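PDB 6JAV: group II chitinase from Ostrinia furnacalis, which probably cleaves chitin chains internally as an endochitinase, the piece in this structure being catalytic domain 1, a glycoside hydrolase family 18 module. Local coordinates for residues W18-I23 / A347-D352; P275-R280 / R354-Q359. All blocks are in the same frame, centred on the assembly; numbering follows the deposited sequence.

Overall arrangement
The two contacts illustrate how one kind of bond, arginine with carboxylate, serves different depths of a fold. Contact 1 is buried: loops following barrel strands 8-14 and 342-346 meet at R20 and D349, with two waters completing the union beside the inhibitor. Contact 2 lies at the surface, where a long salt bridge and a tyrosine ring packed on a guanidinium join 275-280 to 354-359. Both use the loop between strand 342-346 and helix 363-373, and their centres are about 8 Å apart. They also touch directly: Y19 O probably accepts a hydrogen bond from R280 NH1, and Y278 packs with its ring carbon CD1 against P21 O and its OH against I23 CG1.

Contact 1 of 2, residues W18-I23 / A347-D352; sequences WYRPGI and ALDLDD
The guanidinium of R20 meets D349 at its edge, where OD2 of the carboxylate and water 1 both lie close to the guanidinium plane. Neither flat group lies over the other: their planes are 49° apart, and the methyl CD2 of L350 comes to R20 NH1 obliquely, at 3.8 Å. The direct link is a salt bridge from R20 NH1 to D349 OD2, 2.8 Å long and fairly straight, with 159° at the hydrogen. It uses the anti side of OD2 and arrives well out of the carboxylate plane, so the pair has one direct, monodentate bond instead of a coplanar bidentate one.

Two waters add indirect links. Water 1 bridges R20 NH1 to the backbone, donating to D349 O at 2.8 Å. Water 2 bridges R20 NH2 to the carboxylate, donating to D349 OD2 at 2.7 Å. The R20 chain, extended from CG to NE, carries its charge across to D349, whose CG sits between backbone N and carbonyl carbon (chi1 50°). The other oxygen, OD1, is held by T14 OG1 at the end of strand 8-14, which, with the bonds to OD2, limits rotation of the carboxylate.

This is a junction of the TIM barrel of family 18. Strands 8-14 and 342-346 are parallel neighbours, and the loops that follow them meet here; a cis peptide bond precedes A347 as the second strand ends. R20 also touches the bound thienopyridine inhibitor and packs on Y288 of helix 287-296.

Buried as it is, the positive charge of R20 is probably stabilised by D349, while the bonds from NH1 and NH2 restrict the orientation of the guanidinium beside the inhibitor.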
ATOM      1  N   TRP A  18      -7.299 -15.210   0.305  1.00 12.27           N
ATOM      2  CA  TRP A  18      -7.928 -16.464   0.696  1.00 12.49           C
ATOM      3  C   TRP A  18      -7.808 -17.511  -0.399  1.00 12.33           C
ATOM      4  O   TRP A  18      -7.733 -18.707  -0.095  1.00 15.56           O
ATOM      5  CB  TRP A  18      -9.408 -16.170   0.951  1.00 13.67           C
ATOM      6  CG  TRP A  18     -10.194 -17.247   1.639  1.00 15.68           C
ATOM      7  CD1 TRP A  18      -9.756 -18.095   2.608  1.00 17.59           C
ATOM      8  CD2 TRP A  18     -11.588 -17.517   1.456  1.00 15.96           C
ATOM      9  NE1 TRP A  18     -10.787 -18.921   3.016  1.00 20.96           N
ATOM     10  CE2 TRP A  18     -11.921 -18.581   2.325  1.00 17.96           C
ATOM     11  CE3 TRP A  18     -12.584 -16.970   0.635  1.00 18.10           C
ATOM     12  CZ2 TRP A  18     -13.217 -19.106   2.406  1.00 19.98           C
ATOM     13  CZ3 TRP A  18     -13.883 -17.494   0.721  1.00 19.09           C
ATOM     14  CH2 TRP A  18     -14.176 -18.553   1.594  1.00 20.85           C
ATOM     15  N   TYR A  19      -7.766 -17.082  -1.655  1.00 12.11           N
ATOM     16  CA  TYR A  19      -7.776 -17.971  -2.820  1.00 12.92           C
ATOM     17  C   TYR A  19      -6.352 -18.219  -3.288  1.00 16.41           C
ATOM     18  O   TYR A  19      -5.951 -17.841  -4.391  1.00 19.20           O
ATOM     19  CB  TYR A  19      -8.572 -17.347  -3.946  1.00 13.85           C
ATOM     20  CG  TYR A  19      -9.975 -16.932  -3.588  1.00 13.54           C
ATOM     21  CD1 TYR A  19     -11.003 -17.862  -3.559  1.00 15.93           C
ATOM     22  CD2 TYR A  19     -10.271 -15.612  -3.296  1.00 13.87           C
ATOM     23  CE1 TYR A  19     -12.306 -17.484  -3.271  1.00 17.48           C
ATOM     24  CE2 TYR A  19     -11.569 -15.221  -3.011  1.00 15.10           C
ATOM     25  CZ  TYR A  19     -12.583 -16.158  -2.994  1.00 15.34           C
ATOM     26  OH  TYR A  19     -13.865 -15.756  -2.698  1.00 15.76           O
ATOM     27  N   ARG A  20      -5.578 -18.779  -2.375  1.00 14.76           N
ATOM     28  CA  ARG A  20      -4.215 -19.190  -2.656  1.00 13.68           C
ATOM     29  C   ARG A  20      -4.025 -20.599  -2.127  1.00 13.79           C
ATOM     30  O   ARG A  20      -4.640 -20.991  -1.123  1.00 14.57           O
ATOM     31  CB  ARG A  20      -3.223 -18.238  -1.964  1.00 14.12           C
ATOM     32  CG  ARG A  20      -3.184 -16.871  -2.611  1.00 12.18           C
ATOM     33  CD  ARG A  20      -2.115 -15.923  -2.033  1.00 12.80           C
ATOM     34  NE  ARG A  20      -2.251 -14.639  -2.730  1.00 13.47           N
ATOM     35  CZ  ARG A  20      -2.007 -13.446  -2.181  1.00 11.99           C
ATOM     36  NH1 ARG A  20      -1.592 -13.343  -0.944  1.00 11.35           N
ATOM     37  NH2 ARG A  20      -2.211 -12.347  -2.896  1.00 13.78           N
ATOM     38  N   PRO A  21      -3.153 -21.376  -2.769  1.00 15.91           N
ATOM     39  CA  PRO A  21      -2.976 -22.780  -2.381  1.00 16.13           C
ATOM     40  C   PRO A  21      -2.100 -22.932  -1.152  1.00 15.53           C
ATOM     41  O   PRO A  21      -1.252 -22.084  -0.848  1.00 15.04           O
ATOM     42  CB  PRO A  21      -2.272 -23.376  -3.606  1.00 17.16           C
ATOM     43  CG  PRO A  21      -1.483 -22.230  -4.175  1.00 18.11           C
ATOM     44  CD  PRO A  21      -2.367 -21.007  -3.959  1.00 15.48           C
ATOM     45  N   GLY A  22      -2.307 -24.046  -0.446  1.00 16.15           N
ATOM     46  CA  GLY A  22      -1.384 -24.454   0.600  1.00 15.05           C
ATOM     47  C   GLY A  22      -1.089 -23.358   1.601  1.00 14.17           C
ATOM     48  O   GLY A  22      -1.995 -22.678   2.103  1.00 17.07           O
ATOM     49  N   ILE A  23       0.194 -23.167   1.904  1.00 14.70           N
ATOM     50  CA  ILE A  23       0.559 -22.182   2.912  1.00 17.09           C
ATOM     51  C   ILE A  23       0.312 -20.748   2.461  1.00 13.86           C
ATOM     52  O   ILE A  23       0.381 -19.847   3.295  1.00 17.65           O
ATOM     53  CB  ILE A  23       2.021 -22.340   3.362  1.00 23.10           C
ATOM     54  CG1 ILE A  23       2.959 -22.098   2.198  1.00 19.68           C
ATOM     55  CG2 ILE A  23       2.227 -23.675   4.019  1.00 24.19           C
ATOM     56  CD1 ILE A  23       4.327 -21.711   2.643  1.00 39.45           C
ATOM     57  N   ALA A 347       1.325  -6.109   2.100  1.00  9.26           N
ATOM     58  CA  ALA A 347       0.054  -6.276   2.808  1.00  8.36           C
ATOM     59  C   ALA A 347       0.316  -7.451   3.781  1.00  8.93           C
ATOM     60  O   ALA A 347       1.345  -8.145   3.681  1.00  9.52           O
ATOM     61  CB  ALA A 347      -1.065  -6.633   1.840  1.00 10.52           C
ATOM     62  N   LEU A 348      -0.605  -7.670   4.719  1.00  8.97           N
ATOM     63  CA  LEU A 348      -0.397  -8.676   5.767  1.00  9.36           C
ATOM     64  C   LEU A 348      -0.037 -10.043   5.190  1.00  8.90           C
ATOM     65  O   LEU A 348       0.845 -10.738   5.721  1.00 10.93           O
ATOM     66  CB  LEU A 348      -1.683  -8.794   6.592  1.00  9.59           C
ATOM     67  CG  LEU A 348      -1.887  -7.680   7.609  1.00  9.96           C
ATOM     68  CD1 LEU A 348      -3.366  -7.592   8.055  1.00 11.51           C
ATOM     69  CD2 LEU A 348      -0.959  -7.865   8.806  1.00 11.45           C
ATOM     70  N   ASP A 349      -0.711 -10.438   4.114  1.00  9.08           N
ATOM     71  CA  ASP A 349      -0.626 -11.798   3.585  1.00  8.77           C
ATOM     72  C   ASP A 349       0.598 -12.020   2.725  1.00 11.03           C
ATOM     73  O   ASP A 349       0.762 -13.122   2.192  1.00 10.02           O
ATOM     74  CB  ASP A 349      -1.862 -12.051   2.715  1.00 10.96           C
ATOM     75  CG  ASP A 349      -2.080 -10.939   1.707  1.00 10.79           C
ATOM     76  OD1 ASP A 349      -2.744  -9.932   2.062  1.00 12.30           O
ATOM     77  OD2 ASP A 349      -1.556 -11.018   0.581  1.00 11.87           O
ATOM     78  N   LEU A 350       1.483 -11.030   2.594  1.00  8.49           N
ATOM     79  CA  LEU A 350       2.657 -11.173   1.752  1.00  8.79           C
ATOM     80  C   LEU A 350       3.949 -11.336   2.539  1.00 10.82           C
ATOM     81  O   LEU A 350       4.933 -11.828   1.973  1.00  9.79           O
ATOM     82  CB  LEU A 350       2.779  -9.991   0.772  1.00 10.18           C
ATOM     83  CG  LEU A 350       1.537  -9.785  -0.131  1.00  9.69           C
ATOM     84  CD1 LEU A 350       1.608  -8.432  -0.866  1.00 11.35           C
ATOM     85  CD2 LEU A 350       1.383 -10.928  -1.147  1.00 11.14           C
ATOM     86  N   ASP A 351       3.984 -10.906   3.798  1.00 10.18           N
ATOM     87  CA  ASP A 351       5.101 -11.191   4.702  1.00  9.76           C
ATOM     88  C   ASP A 351       5.124 -12.695   4.985  1.00 10.40           C
ATOM     89  O   ASP A 351       4.182 -13.416   4.658  1.00 11.41           O
ATOM     90  CB  ASP A 351       4.891 -10.372   5.983  1.00 10.68           C
ATOM     91  CG  ASP A 351       6.109 -10.286   6.906  1.00 10.46           C
ATOM     92  OD1 ASP A 351       7.239 -10.717   6.567  1.00 10.42           O
ATOM     93  OD2 ASP A 351       5.883  -9.750   8.013  1.00 10.84           O
ATOM     94  N   ASP A 352       6.209 -13.182   5.583  1.00 10.50           N
ATOM     95  CA  ASP A 352       6.337 -14.618   5.883  1.00 11.05           C
ATOM     96  C   ASP A 352       5.625 -14.945   7.201  1.00 11.05           C
ATOM     97  O   ASP A 352       6.234 -15.272   8.226  1.00 11.54           O
ATOM     98  CB  ASP A 352       7.810 -15.008   5.910  1.00 11.54           C
ATOM     99  CG  ASP A 352       8.015 -16.507   6.052  1.00 16.59           C
ATOM    100  OD1 ASP A 352       7.055 -17.277   5.803  1.00 13.65           O
ATOM    101  OD2 ASP A 352       9.139 -16.913   6.436  1.00 14.07           O
TER
HETATM  102  O   HOH W   1      -0.471 -15.262   0.875  1.00 12.04           O
HETATM  103  O   HOH W   2      -2.482  -9.721  -1.586  1.00 14.88           O

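Contact 2 of 2, residues P275-R280 / R354-Q359; sequences PGEYTR and RNRCGQ
R356 reaches E277 and Y278 by full extension: its CG stands opposite the backbone N (chi1 -171°) and the chain runs straight on from CG to NE. E277 comes to meet it from the opposite direction, bent at chi2 (-94°), which brings its carboxylate to the arginine's end. The contact ties a loop between strands 269-270 and 284-286 to the one leading into helix 363-373. The former falls between barrel strands 244-257 and 342-346, consistent with the alpha+beta insertion domain of many family 18 chitinases; the bond would then tie that insertion to the loop that follows strand 342-346.

The backbones stay well apart, 12.7 Å between Y278 CA and R356 CA, and side chains alone span the gap. R356 NH2 donates to E277 OE2 over 3.3 Å, a long salt bridge that meets the oxygen nearly in line with its C-O bond and is tilted from the guanidinium plane. A stronger partner, D292, engages the same NH2 by a second salt bridge, so two carboxylates probably share one positive charge.

Y278 supplies the aromatic side of the pairing. Its ring stands at 82° to the guanidinium, with R356 NH2 near the ring plane. Within 275-280 a backbone bond from R280 N to G276 O, 3.0 Å, closes the turn. Carboxylates hold both loops as well: E289 takes Y278 N and T279 OG1, and D352 accepts from the backbone N atoms of R356 and C357. The disulfide from C357 to C291 adds a covalent tether to helix 287-296. Y278 CE2 stands 3.6 Å above the guanidinium plane of R356, offset toward the rim of that group.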
ATOM      1  N   PRO A 275       5.611 -15.823 -12.717  1.00 15.27           N
ATOM      2  CA  PRO A 275       4.730 -15.776 -11.536  1.00 15.51           C
ATOM      3  C   PRO A 275       5.181 -16.725 -10.438  1.00 16.43           C
ATOM      4  O   PRO A 275       5.716 -17.818 -10.692  1.00 16.70           O
ATOM      5  CB  PRO A 275       3.367 -16.216 -12.082  1.00 16.78           C
ATOM      6  CG  PRO A 275       3.430 -15.930 -13.555  1.00 23.46           C
ATOM      7  CD  PRO A 275       4.869 -16.167 -13.948  1.00 16.90           C
ATOM      8  N   GLY A 276       4.966 -16.289  -9.196  1.00 15.14           N
ATOM      9  CA  GLY A 276       5.162 -17.172  -8.066  1.00 13.19           C
ATOM     10  C   GLY A 276       4.066 -18.212  -7.974  1.00 14.82           C
ATOM     11  O   GLY A 276       2.935 -18.015  -8.426  1.00 15.87           O
ATOM     12  N   GLU A 277       4.394 -19.322  -7.318  1.00 15.23           N
ATOM     13  CA  GLU A 277       3.417 -20.402  -7.230  1.00 17.19           C
ATOM     14  C   GLU A 277       2.247 -20.080  -6.308  1.00 22.02           C
ATOM     15  O   GLU A 277       1.184 -20.698  -6.444  1.00 21.37           O
ATOM     16  CB  GLU A 277       4.109 -21.699  -6.806  1.00 25.92           C
ATOM     17  CG  GLU A 277       4.589 -21.690  -5.395  1.00 33.69           C
ATOM     18  CD  GLU A 277       6.042 -21.263  -5.259  1.00 40.24           C
ATOM     19  OE1 GLU A 277       6.520 -20.398  -6.038  1.00 42.40           O
ATOM     20  OE2 GLU A 277       6.711 -21.797  -4.350  1.00 33.62           O
ATOM     21  N   TYR A 278       2.401 -19.144  -5.371  1.00 12.55           N
ATOM     22  CA  TYR A 278       1.293 -18.788  -4.500  1.00 12.73           C
ATOM     23  C   TYR A 278       0.543 -17.548  -4.945  1.00 14.92           C
ATOM     24  O   TYR A 278      -0.687 -17.509  -4.848  1.00 16.37           O
ATOM     25  CB  TYR A 278       1.775 -18.562  -3.070  1.00 14.64           C
ATOM     26  CG  TYR A 278       2.325 -19.812  -2.450  1.00 14.41           C
ATOM     27  CD1 TYR A 278       1.472 -20.769  -1.904  1.00 15.94           C
ATOM     28  CD2 TYR A 278       3.685 -20.046  -2.435  1.00 15.48           C
ATOM     29  CE1 TYR A 278       1.978 -21.918  -1.345  1.00 18.64           C
ATOM     30  CE2 TYR A 278       4.200 -21.175  -1.859  1.00 17.62           C
ATOM     31  CZ  TYR A 278       3.345 -22.114  -1.321  1.00 19.08           C
ATOM     32  OH  TYR A 278       3.878 -23.244  -0.771  1.00 17.66           O
ATOM     33  N   THR A 279       1.258 -16.513  -5.388  1.00 14.10           N
ATOM     34  CA  THR A 279       0.608 -15.255  -5.719  1.00 14.77           C
ATOM     35  C   THR A 279       0.176 -15.176  -7.171  1.00 13.65           C
ATOM     36  O   THR A 279      -0.735 -14.402  -7.484  1.00 16.33           O
ATOM     37  CB  THR A 279       1.510 -14.069  -5.332  1.00 13.72           C
ATOM     38  OG1 THR A 279       2.804 -14.236  -5.923  1.00 12.63           O
ATOM     39  CG2 THR A 279       1.643 -14.003  -3.804  1.00 14.40           C
ATOM     40  N   ARG A 280       0.819 -15.943  -8.057  1.00 15.24           N
ATOM     41  CA  ARG A 280       0.315 -16.193  -9.413  1.00 15.72           C
ATOM     42  C   ARG A 280       0.073 -14.907 -10.213  1.00 18.36           C
ATOM     43  O   ARG A 280      -0.971 -14.720 -10.841  1.00 20.26           O
ATOM     44  CB  ARG A 280      -0.933 -17.092  -9.379  1.00 17.01           C
ATOM     45  CG  ARG A 280      -0.605 -18.544  -8.995  1.00 22.63           C
ATOM     46  CD  ARG A 280      -1.831 -19.364  -8.952  1.00 34.38           C
ATOM     47  NE  ARG A 280      -2.884 -18.533  -8.244  1.00 56.81           N
ATOM     48  CZ  ARG A 280      -3.823 -19.001  -7.406  1.00 60.91           C
ATOM     49  NH1 ARG A 280      -4.633 -18.142  -6.825  1.00 47.97           N
ATOM     50  NH2 ARG A 280      -3.871 -20.332  -7.167  1.00 48.83           N
ATOM     51  N   ARG A 354       3.907 -17.484   7.985  1.00 12.84           N
ATOM     52  CA  ARG A 354       3.986 -18.896   8.371  1.00 12.80           C
ATOM     53  C   ARG A 354       5.383 -19.335   8.778  1.00 15.88           C
ATOM     54  O   ARG A 354       5.569 -20.505   9.135  1.00 16.97           O
ATOM     55  CB  ARG A 354       3.479 -19.784   7.236  1.00 15.37           C
ATOM     56  CG  ARG A 354       2.029 -19.531   6.936  1.00 19.57           C
ATOM     57  CD  ARG A 354       1.500 -20.602   6.091  1.00 34.30           C
ATOM     58  NE  ARG A 354       0.121 -20.371   5.682  1.00 36.67           N
ATOM     59  CZ  ARG A 354      -0.938 -20.712   6.398  1.00 31.48           C
ATOM     60  NH1 ARG A 354      -0.787 -21.298   7.581  1.00 42.33           N
ATOM     61  NH2 ARG A 354      -2.150 -20.464   5.925  1.00 27.83           N
ATOM     62  N   ASN A 355       6.375 -18.438   8.736  1.00 12.98           N
ATOM     63  CA  ASN A 355       7.760 -18.802   9.045  1.00 15.26           C
ATOM     64  C   ASN A 355       8.274 -19.896   8.108  1.00 14.50           C
ATOM     65  O   ASN A 355       8.977 -20.825   8.536  1.00 15.86           O
ATOM     66  CB  ASN A 355       7.928 -19.187  10.515  1.00 13.62           C
ATOM     67  CG  ASN A 355       9.370 -19.176  10.960  1.00 16.19           C
ATOM     68  OD1 ASN A 355      10.251 -18.648  10.283  1.00 15.40           O
ATOM     69  ND2 ASN A 355       9.622 -19.767  12.113  1.00 24.12           N
ATOM     70  N   ARG A 356       7.911 -19.800   6.826  1.00 13.88           N
ATOM     71  CA  ARG A 356       8.446 -20.706   5.807  1.00 14.24           C
ATOM     72  C   ARG A 356       9.955 -20.552   5.662  1.00 14.76           C
ATOM     73  O   ARG A 356      10.635 -21.487   5.197  1.00 17.72           O
ATOM     74  CB  ARG A 356       7.766 -20.402   4.470  1.00 18.36           C
ATOM     75  CG  ARG A 356       8.045 -21.388   3.354  1.00 30.92           C
ATOM     76  CD  ARG A 356       7.571 -20.801   2.046  1.00 29.07           C
ATOM     77  NE  ARG A 356       7.697 -21.733   0.931  1.00 27.25           N
ATOM     78  CZ  ARG A 356       7.732 -21.364  -0.342  1.00 35.05           C
ATOM     79  NH1 ARG A 356       7.643 -20.077  -0.664  1.00 27.02           N
ATOM     80  NH2 ARG A 356       7.848 -22.283  -1.297  1.00 34.31           N
ATOM     81  N   CYS A 357      10.498 -19.385   6.008  1.00 15.26           N
ATOM     82  CA  CYS A 357      11.905 -19.078   5.777  1.00 16.54           C
ATOM     83  C   CYS A 357      12.753 -19.167   7.033  1.00 19.75           C
ATOM     84  O   CYS A 357      13.955 -18.907   6.969  1.00 23.61           O
ATOM     85  CB  CYS A 357      12.060 -17.711   5.103  1.00 16.92           C
ATOM     86  SG  CYS A 357      11.463 -17.826   3.398  1.00 21.56           S
ATOM     87  N   GLY A 358      12.159 -19.534   8.166  1.00 17.32           N
ATOM     88  CA  GLY A 358      12.947 -19.777   9.362  1.00 20.42           C
ATOM     89  C   GLY A 358      13.507 -18.552  10.057  1.00 22.76           C
ATOM     90  O   GLY A 358      14.319 -18.705  10.974  1.00 27.21           O
ATOM     91  N   GLN A 359      13.096 -17.344   9.664  1.00 18.56           N
ATOM     92  CA  GLN A 359      13.500 -16.094  10.301  1.00 19.76           C
ATOM     93  C   GLN A 359      12.516 -15.648  11.385  1.00 19.33           C
ATOM     94  O   GLN A 359      12.669 -14.552  11.939  1.00 26.07           O
ATOM     95  CB  GLN A 359      13.659 -14.991   9.234  1.00 27.70           C
ATOM     96  CG  GLN A 359      14.685 -15.301   8.122  1.00 31.77           C
ATOM     97  CD  GLN A 359      14.281 -14.789   6.713  1.00 55.80           C
ATOM     98  OE1 GLN A 359      13.344 -13.985   6.554  1.00 31.77           O
ATOM     99  NE2 GLN A 359      15.007 -15.259   5.685  1.00 31.86           N
TER